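Local atomic coordinates of structural protein VP1 (Trichodysplasia spinulosa-associated polyomavirus, PDB entry 4U60), a protein that forms the outer capsid shell of a human polyomavirus as jelly-roll subunits assembled into pentamers and binds sialylated glycolipid glycans such as that of GM1. Residues 73-78 / 235-240; 100-105 / 263-268; 129-134 / 246-251; 242-247 / 269-274. All coordinates share one frame; numbering follows the deposited sequence.

Contact 1 of 4, residues 73-78 / 235-240; sequences INLPML and PLCKGD
Pro-76, Met-77 and Leu-78 all lie toward one face of the flat Asp-240 carboxylate. The Pro-76 O stands almost straight above its carbon, 4.0 Å from Asp-240 CG. Beside it, Met-77 CA approaches to 3.5 Å from Asp-240 OD2, and the Leu-78 N-H comes down on that same oxygen from above the carboxylate plane in a weak hydrogen bond of 3.5 Å. The other oxygen meets carbon: Leu-78 CD1 is 3.9 Å from Asp-240 OD1. A water close to the carboxylate plane donates to Asp-240 OD2 at 2.7 Å, which makes it the shorter of the two bonds on this oxygen. The carboxylate reaches the turn because CG is anti to the carbonyl carbon (chi1 -57°).

The backbone adds a second link: Leu-75 N donates to Asp-240 O at 2.9 Å in a nearly straight bond. Leu-75 then turns its side chain inward, lying over Asp-240 O with CB and CG and touching Cys-237 CB with CD1 at 3.6 Å. On the outer side, the Asn-74 carboxamide oxygen, also bonded to Arg-72, takes a second water that bonds weakly to Gly-239 O.

The Leu-75 to Asp-240 bond follows the Ile-73 to Leu-242 bond in the same antiparallel register, that of strands 69-74 and 241-254. Trp-90 of strand 86-99 receives Leu-75 and Leu-78 and donates to Pro-76 O, while Leu-273 of strand 260-279 packs on both Leu-75 and Cys-237.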
# COMPACT_ATOMS: atom_id res chain seq x y z
N ILE C 73 13.16 5.47 -33.11
CA ILE C 73 14.02 4.39 -33.59
C ILE C 73 13.58 3.97 -34.99
O ILE C 73 12.40 3.71 -35.23
CB ILE C 73 13.97 3.15 -32.66
CG1 ILE C 73 14.30 3.52 -31.21
CG2 ILE C 73 14.88 2.05 -33.19
CD1 ILE C 73 15.63 4.17 -30.96
N ASN C 74 14.54 3.90 -35.90
CA ASN C 74 14.30 3.46 -37.26
C ASN C 74 14.14 1.97 -37.31
O ASN C 74 15.04 1.24 -36.88
CB ASN C 74 15.48 3.81 -38.15
CG ASN C 74 15.60 5.29 -38.36
OD1 ASN C 74 14.66 5.91 -38.87
ND2 ASN C 74 16.73 5.86 -37.97
N LEU C 75 13.02 1.51 -37.84
CA LEU C 75 12.75 0.10 -37.97
C LEU C 75 13.10 -0.37 -39.38
O LEU C 75 13.22 0.44 -40.31
CB LEU C 75 11.28 -0.18 -37.70
CG LEU C 75 10.80 0.26 -36.31
CD1 LEU C 75 9.30 0.07 -36.20
CD2 LEU C 75 11.54 -0.46 -35.20
N PRO C 76 13.26 -1.68 -39.55
CA PRO C 76 13.58 -2.19 -40.87
C PRO C 76 12.52 -1.80 -41.89
O PRO C 76 11.32 -1.94 -41.63
CB PRO C 76 13.58 -3.70 -40.65
CG PRO C 76 13.96 -3.87 -39.23
CD PRO C 76 13.26 -2.75 -38.53
N MET C 77 12.97 -1.29 -43.03
CA MET C 77 12.07 -0.81 -44.05
C MET C 77 11.28 -1.97 -44.65
O MET C 77 11.87 -2.96 -45.08
CB MET C 77 12.86 -0.09 -45.14
CG MET C 77 12.01 0.83 -45.99
SD MET C 77 12.45 0.60 -47.69
CE MET C 77 11.70 -0.98 -48.04
N LEU C 78 9.96 -1.83 -44.70
CA LEU C 78 9.04 -2.90 -45.10
C LEU C 78 8.51 -2.83 -46.53
O LEU C 78 8.26 -3.87 -47.16
CB LEU C 78 7.84 -2.89 -44.15
CG LEU C 78 8.11 -3.29 -42.70
CD1 LEU C 78 6.91 -3.02 -41.82
CD2 LEU C 78 8.53 -4.75 -42.64
N PRO C 235 0.42 -0.39 -31.08
CA PRO C 235 0.82 0.79 -31.86
C PRO C 235 1.39 0.38 -33.24
O PRO C 235 2.18 -0.57 -33.32
CB PRO C 235 1.88 1.44 -30.99
CG PRO C 235 1.53 1.03 -29.59
CD PRO C 235 1.06 -0.39 -29.75
N LEU C 236 0.98 1.08 -34.28
CA LEU C 236 1.42 0.81 -35.67
C LEU C 236 2.41 1.89 -36.07
O LEU C 236 2.14 3.08 -35.95
CB LEU C 236 0.22 0.75 -36.60
CG LEU C 236 -0.80 -0.35 -36.25
CD1 LEU C 236 -2.05 -0.19 -37.11
CD2 LEU C 236 -0.22 -1.74 -36.45
N CYS C 237 3.61 1.46 -36.46
CA CYS C 237 4.74 2.35 -36.62
C CYS C 237 4.77 3.05 -37.97
O CYS C 237 5.26 2.51 -38.97
CB CYS C 237 6.03 1.57 -36.36
SG CYS C 237 6.13 1.05 -34.63
N LYS C 238 4.23 4.27 -37.97
CA LYS C 238 4.10 5.07 -39.17
C LYS C 238 5.47 5.46 -39.70
O LYS C 238 6.35 5.88 -38.93
CB LYS C 238 3.25 6.29 -38.88
CG LYS C 238 1.80 5.95 -38.56
CD LYS C 238 1.01 7.18 -38.16
CE LYS C 238 -0.46 6.82 -37.91
NZ LYS C 238 -1.27 8.00 -37.50
N GLY C 239 5.66 5.27 -41.00
CA GLY C 239 6.95 5.53 -41.63
C GLY C 239 8.09 4.70 -41.06
O GLY C 239 9.24 5.12 -41.10
N ASP C 240 7.76 3.51 -40.53
CA ASP C 240 8.75 2.63 -39.90
C ASP C 240 9.54 3.31 -38.78
O ASP C 240 10.73 3.05 -38.61
CB ASP C 240 9.70 2.06 -40.97
CG ASP C 240 8.96 1.31 -42.05
OD1 ASP C 240 7.86 0.77 -41.78
OD2 ASP C 240 9.46 1.29 -43.22
O HOH W 1 12.53 5.21 -40.74
O HOH W 2 8.40 1.11 -45.67

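Contact 2 of 4, residues 100-105 / 263-268; sequences VGVSSL and RGLPRY
Leu-265 packs along the backbone carbonyls of Val-100 and Gly-101. Its CB lies 3.5 Å from Val-100 O, and CG stays close to the same oxygen. At the tip both methyls lie by the two carbonyl oxygens; CD1 also faces Val-102 CG2 more loosely, and CD2 reaches Ser-104 OG at 3.9 Å. CD2 also sits above the Arg-263 guanidinium, 4.1 Å from its plane and displaced toward the rim. Gly-101 brings no side chain here, and its positive phi (80°) turns the chain into the short 3-10 segment that follows.

Gly-101 O is gripped twice, by Ser-104 N and by Ser-104 OG, the latter at 2.6 Å. The hydroxyl is held there by its position between the backbone N and the carbonyl carbon (chi1 69°), and it accepts a water that in turn accepts from Arg-263 NH2. The stronger partner of that guanidinium is Gln-170 of the second subunit.

Farther along, Val-100 N donates to Pro-266 O at 2.9 Å in a straight bond (178°). The valine side chain flanks it, with CB 4.0 Å from Pro-266 CG and CG2 equally near Tyr-268 CB.

The buried contact fastens the loop that leaves strand 86-99 to the interruption in strand 260-279, between its sections at 263-264 and 267-268. Val-250 of strand 241-254 touches Leu-265 and Leu-105, and Leu-217 and Phe-219 of strand 216-220 cover Val-102. Leu-145 of the second subunit packs on Ser-104 and Pro-266, and the Ser-103 hydroxyl is hydrogen-bonded to that subunit's Val-188 O and Trp-191 O, placing the loop at a pentamer interface.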
# COMPACT_ATOMS: atom_id res chain seq x y z
N VAL C 100 16.98 1.86 -14.42
CA VAL C 100 18.35 1.37 -14.24
C VAL C 100 19.02 2.14 -13.14
O VAL C 100 18.79 3.33 -12.99
CB VAL C 100 19.14 1.55 -15.55
CG1 VAL C 100 20.55 1.00 -15.44
CG2 VAL C 100 18.39 0.89 -16.69
N GLY C 101 19.88 1.49 -12.37
CA GLY C 101 20.65 2.20 -11.37
C GLY C 101 19.92 2.51 -10.06
O GLY C 101 20.35 3.38 -9.31
N VAL C 102 18.85 1.78 -9.77
CA VAL C 102 18.12 1.99 -8.50
C VAL C 102 19.06 1.87 -7.31
O VAL C 102 18.97 2.63 -6.35
CB VAL C 102 16.90 1.04 -8.39
CG1 VAL C 102 16.25 1.11 -7.00
CG2 VAL C 102 15.87 1.37 -9.45
N SER C 103 19.97 0.91 -7.36
CA SER C 103 20.90 0.68 -6.27
C SER C 103 21.84 1.85 -5.99
O SER C 103 22.39 1.93 -4.88
CB SER C 103 21.70 -0.60 -6.50
OG SER C 103 22.59 -0.45 -7.57
N SER C 104 22.02 2.75 -6.97
CA SER C 104 22.82 3.96 -6.73
C SER C 104 22.26 4.87 -5.64
O SER C 104 22.98 5.74 -5.11
CB SER C 104 23.01 4.79 -8.02
OG SER C 104 21.78 5.38 -8.41
N LEU C 105 21.00 4.67 -5.29
CA LEU C 105 20.38 5.44 -4.24
C LEU C 105 20.74 4.92 -2.85
O LEU C 105 20.41 5.55 -1.86
CB LEU C 105 18.86 5.47 -4.46
CG LEU C 105 18.41 6.06 -5.82
CD1 LEU C 105 16.89 5.92 -5.88
CD2 LEU C 105 18.84 7.50 -5.96
N ARG C 263 17.22 14.54 -9.12
CA ARG C 263 17.98 13.38 -9.57
C ARG C 263 17.09 12.45 -10.39
O ARG C 263 15.98 12.13 -9.96
CB ARG C 263 18.52 12.61 -8.38
CG ARG C 263 19.23 11.29 -8.69
CD ARG C 263 20.33 11.46 -9.74
NE ARG C 263 21.26 10.34 -9.75
CZ ARG C 263 22.11 10.08 -10.74
NH1 ARG C 263 22.11 10.82 -11.82
NH2 ARG C 263 22.92 9.03 -10.67
N GLY C 264 17.60 12.04 -11.57
CA GLY C 264 16.90 11.16 -12.47
C GLY C 264 17.71 9.92 -12.76
O GLY C 264 18.93 9.92 -12.56
N LEU C 265 17.02 8.86 -13.21
CA LEU C 265 17.67 7.62 -13.59
C LEU C 265 17.31 7.24 -15.03
O LEU C 265 16.24 7.63 -15.53
CB LEU C 265 17.29 6.48 -12.65
CG LEU C 265 17.86 6.59 -11.22
CD1 LEU C 265 17.34 5.43 -10.39
CD2 LEU C 265 19.38 6.61 -11.18
N PRO C 266 18.18 6.45 -15.67
CA PRO C 266 17.88 6.00 -17.02
C PRO C 266 16.83 4.90 -17.03
O PRO C 266 16.57 4.27 -16.01
CB PRO C 266 19.23 5.46 -17.52
CG PRO C 266 20.14 5.35 -16.33
CD PRO C 266 19.40 5.84 -15.13
N ARG C 267 16.22 4.69 -18.19
CA ARG C 267 15.25 3.63 -18.37
C ARG C 267 15.66 2.80 -19.59
O ARG C 267 16.06 3.34 -20.63
CB ARG C 267 13.86 4.21 -18.58
CG ARG C 267 12.78 3.17 -18.77
CD ARG C 267 11.40 3.83 -18.79
NE ARG C 267 10.91 4.20 -17.45
CZ ARG C 267 10.16 3.41 -16.67
NH1 ARG C 267 9.83 2.17 -17.05
NH2 ARG C 267 9.74 3.85 -15.50
N TYR C 268 15.51 1.49 -19.42
CA TYR C 268 15.77 0.51 -20.46
C TYR C 268 14.47 0.00 -21.05
O TYR C 268 13.46 -0.09 -20.35
CB TYR C 268 16.52 -0.66 -19.82
CG TYR C 268 16.58 -1.89 -20.67
CD1 TYR C 268 17.59 -2.05 -21.62
CD2 TYR C 268 15.63 -2.90 -20.54
CE1 TYR C 268 17.66 -3.20 -22.42
CE2 TYR C 268 15.69 -4.05 -21.33
CZ TYR C 268 16.71 -4.19 -22.26
OH TYR C 268 16.78 -5.33 -23.03
O HOH W 3 22.08 8.09 -8.04

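Contact 3 of 4, residues 129-134 / 246-251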
# COMPACT_ATOMS: atom_id res chain seq x y z
N ASN C 129 8.81 11.72 -6.57
CA ASN C 129 9.05 10.75 -7.62
C ASN C 129 8.06 10.94 -8.74
O ASN C 129 6.88 11.21 -8.49
CB ASN C 129 8.99 9.30 -7.11
CG ASN C 129 10.35 8.78 -6.67
OD1 ASN C 129 10.91 7.87 -7.30
ND2 ASN C 129 10.92 9.42 -5.64
N PHE C 130 8.55 10.84 -9.96
CA PHE C 130 7.72 10.96 -11.16
C PHE C 130 8.25 9.97 -12.16
O PHE C 130 9.43 10.04 -12.53
CB PHE C 130 7.71 12.39 -11.70
CG PHE C 130 6.97 12.57 -13.00
CD1 PHE C 130 5.59 12.51 -13.04
CD2 PHE C 130 7.66 12.79 -14.18
CE1 PHE C 130 4.92 12.68 -14.25
CE2 PHE C 130 6.98 12.96 -15.38
CZ PHE C 130 5.62 12.90 -15.41
N HIS C 131 7.41 9.04 -12.60
CA HIS C 131 7.81 7.97 -13.50
C HIS C 131 6.79 7.80 -14.57
O HIS C 131 5.62 7.55 -14.29
CB HIS C 131 8.00 6.64 -12.74
CG HIS C 131 9.01 6.77 -11.67
ND1 HIS C 131 10.35 6.71 -11.94
CD2 HIS C 131 8.90 7.07 -10.36
CE1 HIS C 131 11.04 6.93 -10.83
NE2 HIS C 131 10.18 7.15 -9.86
N MET C 132 7.23 7.94 -15.82
CA MET C 132 6.34 7.65 -16.91
C MET C 132 7.11 7.13 -18.09
O MET C 132 8.31 7.36 -18.25
CB MET C 132 5.51 8.88 -17.27
CG MET C 132 6.30 9.97 -17.95
SD MET C 132 6.52 9.74 -19.74
CE MET C 132 4.89 9.96 -20.43
N PHE C 133 6.42 6.31 -18.88
CA PHE C 133 6.99 5.90 -20.16
C PHE C 133 5.85 5.78 -21.16
O PHE C 133 4.67 5.66 -20.80
CB PHE C 133 7.81 4.61 -20.08
CG PHE C 133 7.01 3.36 -19.85
CD1 PHE C 133 6.67 2.96 -18.57
CD2 PHE C 133 6.59 2.60 -20.92
CE1 PHE C 133 5.93 1.81 -18.34
CE2 PHE C 133 5.83 1.44 -20.69
CZ PHE C 133 5.51 1.06 -19.40
N ALA C 134 6.22 5.87 -22.43
CA ALA C 134 5.28 5.76 -23.51
C ALA C 134 5.96 5.07 -24.69
O ALA C 134 7.17 5.28 -24.94
CB ALA C 134 4.77 7.12 -23.92
N CYS C 246 10.08 8.90 -21.99
CA CYS C 246 10.03 8.62 -20.55
C CYS C 246 10.51 9.77 -19.70
O CYS C 246 11.06 10.75 -20.21
CB CYS C 246 10.81 7.35 -20.22
SG CYS C 246 12.58 7.43 -20.55
N CYS C 247 10.27 9.64 -18.39
CA CYS C 247 10.88 10.52 -17.41
C CYS C 247 10.87 9.75 -16.10
O CYS C 247 9.86 9.17 -15.73
CB CYS C 247 10.12 11.83 -17.28
SG CYS C 247 10.93 13.03 -16.19
N ASP C 248 12.00 9.74 -15.40
CA ASP C 248 12.13 9.05 -14.12
C ASP C 248 12.87 9.87 -13.08
O ASP C 248 14.09 9.77 -12.93
CB ASP C 248 12.80 7.68 -14.33
CG ASP C 248 11.93 6.73 -15.11
OD1 ASP C 248 10.98 6.16 -14.47
OD2 ASP C 248 12.13 6.58 -16.34
N ILE C 249 12.12 10.68 -12.35
CA ILE C 249 12.67 11.48 -11.26
C ILE C 249 12.57 10.65 -9.98
O ILE C 249 11.50 10.13 -9.67
CB ILE C 249 11.83 12.75 -11.08
CG1 ILE C 249 11.97 13.63 -12.33
CG2 ILE C 249 12.21 13.48 -9.80
CD1 ILE C 249 10.96 14.75 -12.43
N VAL C 250 13.67 10.53 -9.26
CA VAL C 250 13.69 9.68 -8.05
C VAL C 250 13.85 10.45 -6.75
O VAL C 250 13.83 9.86 -5.68
CB VAL C 250 14.74 8.56 -8.14
CG1 VAL C 250 14.38 7.57 -9.23
CG2 VAL C 250 16.13 9.15 -8.39
N GLY C 251 13.93 11.78 -6.85
CA GLY C 251 13.99 12.63 -5.68
C GLY C 251 14.94 13.80 -5.88
O GLY C 251 15.32 14.15 -7.02
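Phe-130, Cys-247 and Ile-249 form the apolar centre on one face of two antiparallel strands. Cys-247 SG lies in the plane of the Phe-130 ring at its edge, 5.0 Å from the centroid, and its CB comes within 3.8 Å of Phe-130 CE2. Ile-249 CD1 packs against Phe-130 CB. Ser-103 and Val-106 of the third subunit extend this patch.

In the backbone, Phe-130 and Ile-249 form one hydrogen-bonded pair and Met-132 and Cys-247 the next, with four bonds of 2.8 to 3.0 Å.

The opposite face carries the polar group, His-131 and Asp-248, beside Phe-133 and Cys-246. The imidazole, placed by a CG anti to the carbonyl carbon (chi1 -58°), has both nitrogens engaged in its own plane. ND1 donates to the anti lone pair of Asp-248 OD1 at 2.7 Å, with ring and carboxylate turned 39° apart. NE2 donates to a lone pair of Asn-129 OD1 at 2.8 Å, almost straight at 174°. Asn-129 ND2 faces the other way, bonding weakly to Val-250 O at 2.9 Å and also to Gly-127 O, which fixes the flip of the carboxamide.

Because both ring nitrogens act as donors, the histidine is probably protonated. Asp-248 OD1 also forms a salt bridge with Arg-267, so this buried carboxylate would lie between two positive groups, consistent with its being ionised.

Contact 4 of 4, residues 242-247 / 269-274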
# COMPACT_ATOMS: atom_id res chain seq x y z
N LEU C 242 9.58 3.94 -34.54
CA LEU C 242 9.07 3.58 -33.21
C LEU C 242 9.45 4.69 -32.27
O LEU C 242 10.61 5.09 -32.20
CB LEU C 242 9.73 2.28 -32.76
CG LEU C 242 9.46 1.79 -31.34
CD1 LEU C 242 7.98 1.48 -31.17
CD2 LEU C 242 10.32 0.56 -31.07
N TYR C 243 8.49 5.16 -31.49
CA TYR C 243 8.70 6.30 -30.62
C TYR C 243 8.62 5.87 -29.16
O TYR C 243 7.63 5.28 -28.74
CB TYR C 243 7.66 7.37 -30.96
CG TYR C 243 7.75 7.83 -32.41
CD1 TYR C 243 7.30 7.03 -33.45
CD2 TYR C 243 8.29 9.06 -32.72
CE1 TYR C 243 7.39 7.45 -34.76
CE2 TYR C 243 8.38 9.49 -34.02
CZ TYR C 243 7.92 8.68 -35.03
OH TYR C 243 8.01 9.14 -36.31
N VAL C 244 9.68 6.19 -28.42
CA VAL C 244 9.81 5.81 -27.02
C VAL C 244 10.11 7.06 -26.22
O VAL C 244 10.98 7.85 -26.60
CB VAL C 244 10.94 4.78 -26.84
CG1 VAL C 244 11.05 4.36 -25.40
CG2 VAL C 244 10.70 3.58 -27.75
N SER C 245 9.39 7.23 -25.10
CA SER C 245 9.54 8.44 -24.30
C SER C 245 9.46 8.09 -22.84
O SER C 245 8.79 7.12 -22.48
CB SER C 245 8.42 9.44 -24.63
OG SER C 245 8.33 9.67 -26.04
N CYS C 246 10.08 8.90 -21.99
CA CYS C 246 10.03 8.62 -20.55
C CYS C 246 10.51 9.77 -19.70
O CYS C 246 11.06 10.75 -20.21
CB CYS C 246 10.81 7.35 -20.22
SG CYS C 246 12.58 7.43 -20.55
N CYS C 247 10.27 9.64 -18.39
CA CYS C 247 10.88 10.52 -17.41
C CYS C 247 10.87 9.75 -16.10
O CYS C 247 9.86 9.17 -15.73
CB CYS C 247 10.12 11.83 -17.28
SG CYS C 247 10.93 13.03 -16.19
N PHE C 269 14.49 -0.34 -22.33
CA PHE C 269 13.34 -0.87 -23.04
C PHE C 269 13.73 -2.03 -23.94
O PHE C 269 14.73 -1.95 -24.64
CB PHE C 269 12.69 0.18 -23.96
CG PHE C 269 12.30 1.46 -23.29
CD1 PHE C 269 13.24 2.47 -23.11
CD2 PHE C 269 10.98 1.70 -22.91
CE1 PHE C 269 12.88 3.69 -22.56
CE2 PHE C 269 10.63 2.92 -22.33
CZ PHE C 269 11.60 3.89 -22.16
N ASN C 270 12.90 -3.06 -23.94
CA ASN C 270 12.99 -4.14 -24.92
C ASN C 270 11.60 -4.34 -25.49
O ASN C 270 10.70 -4.80 -24.79
CB ASN C 270 13.52 -5.44 -24.28
CG ASN C 270 13.76 -6.54 -25.30
OD1 ASN C 270 14.91 -6.86 -25.64
ND2 ASN C 270 12.69 -7.14 -25.80
N ILE C 271 11.44 -3.97 -26.75
CA ILE C 271 10.14 -3.93 -27.39
C ILE C 271 10.05 -5.00 -28.48
O ILE C 271 10.93 -5.10 -29.33
CB ILE C 271 9.87 -2.53 -27.99
CG1 ILE C 271 9.91 -1.49 -26.87
CG2 ILE C 271 8.56 -2.52 -28.74
CD1 ILE C 271 10.14 -0.07 -27.33
N LEU C 272 9.00 -5.80 -28.41
CA LEU C 272 8.73 -6.84 -29.39
C LEU C 272 7.77 -6.29 -30.42
O LEU C 272 6.74 -5.73 -30.04
CB LEU C 272 8.12 -8.05 -28.70
CG LEU C 272 7.75 -9.22 -29.60
CD1 LEU C 272 9.02 -9.91 -30.08
CD2 LEU C 272 6.84 -10.19 -28.86
N LEU C 273 8.09 -6.44 -31.70
CA LEU C 273 7.22 -5.98 -32.79
C LEU C 273 6.96 -7.08 -33.78
O LEU C 273 7.79 -8.00 -33.94
CB LEU C 273 7.80 -4.78 -33.54
CG LEU C 273 8.12 -3.57 -32.66
CD1 LEU C 273 9.62 -3.54 -32.38
CD2 LEU C 273 7.70 -2.27 -33.30
N ARG C 274 5.83 -6.98 -34.47
CA ARG C 274 5.42 -7.97 -35.43
C ARG C 274 4.89 -7.28 -36.67
O ARG C 274 4.45 -6.13 -36.62
CB ARG C 274 4.35 -8.90 -34.84
CG ARG C 274 3.00 -8.24 -34.58
CD ARG C 274 2.03 -9.21 -33.94
NE ARG C 274 0.78 -8.55 -33.54
CZ ARG C 274 -0.13 -9.06 -32.71
NH1 ARG C 274 0.04 -10.26 -32.17
NH2 ARG C 274 -1.23 -8.39 -32.42
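Val-244 places CG1 anti to its backbone N (chi1 -178°), and Phe-269 holds CG anti to its carbonyl carbon (chi1 -55°); together these torsions set the methyl over the centre of the phenyl ring. Val-244 CG1 lies 3.3 Å from the centroid of the Phe-269 ring, almost on the ring normal, a tight CH-pi contact in which the methyl touches all six ring carbons, CZ nearest. The same ring is met at its edge by sulfur, with Cys-246 SG 4.0 Å from Phe-269 CZ.

Val-244 has a second branch, CG2, which points at Ile-271 and meets its CD1 tip to tip at 3.7 Å. That one isoleucine methyl serves two neighbours, since Leu-242 CD2 also comes end-on to Ile-271 CD1 at 3.8 Å. Leu-242 CD1 extends the row less closely, 4.3 Å from Leu-273 CD2.

The side chains that meet are apolar. The two strands are arms of one hairpin, paired nearer its turn but here splayed into opposing layers of a beta sandwich, their axes 10.3 Å apart and N-to-C directions at 148°. Strand 241-254 is flanked by strands 69-74 and 129-136, and strand 260-279 by 12-29 and 86-99. Thr-97 and Val-95 from one layer and Phe-133 and Val-135 from the other close around Phe-269 and Ile-271 in the jelly-roll core.

How the contacts relate
From the N terminus, 73-78 opens first and contact 1 closes it at 235-240, just before strand 241-254. Segments 100-105 and 129-134 open within that loop and close beyond it, so contacts 2 and 3 both cross contact 1, while contact 3 lies wholly inside the span of contact 2. Contact 4 starts after contact 1 has closed, shares Cys-246 and Cys-247 with contact 3, and crosses contact 2 by ending at 269-274. Contact 2 ties the loop after strand 86-99 to strand 260-279; strand 241-254 joins strand 129-136 in contact 3 and faces strand 260-279 in contact 4. Probable backbone hydrogen bonds link contacts 2 and 3 (Arg-263 N to Gly-251 O) and 3 and 4 (Ala-134 N to Ser-245 O).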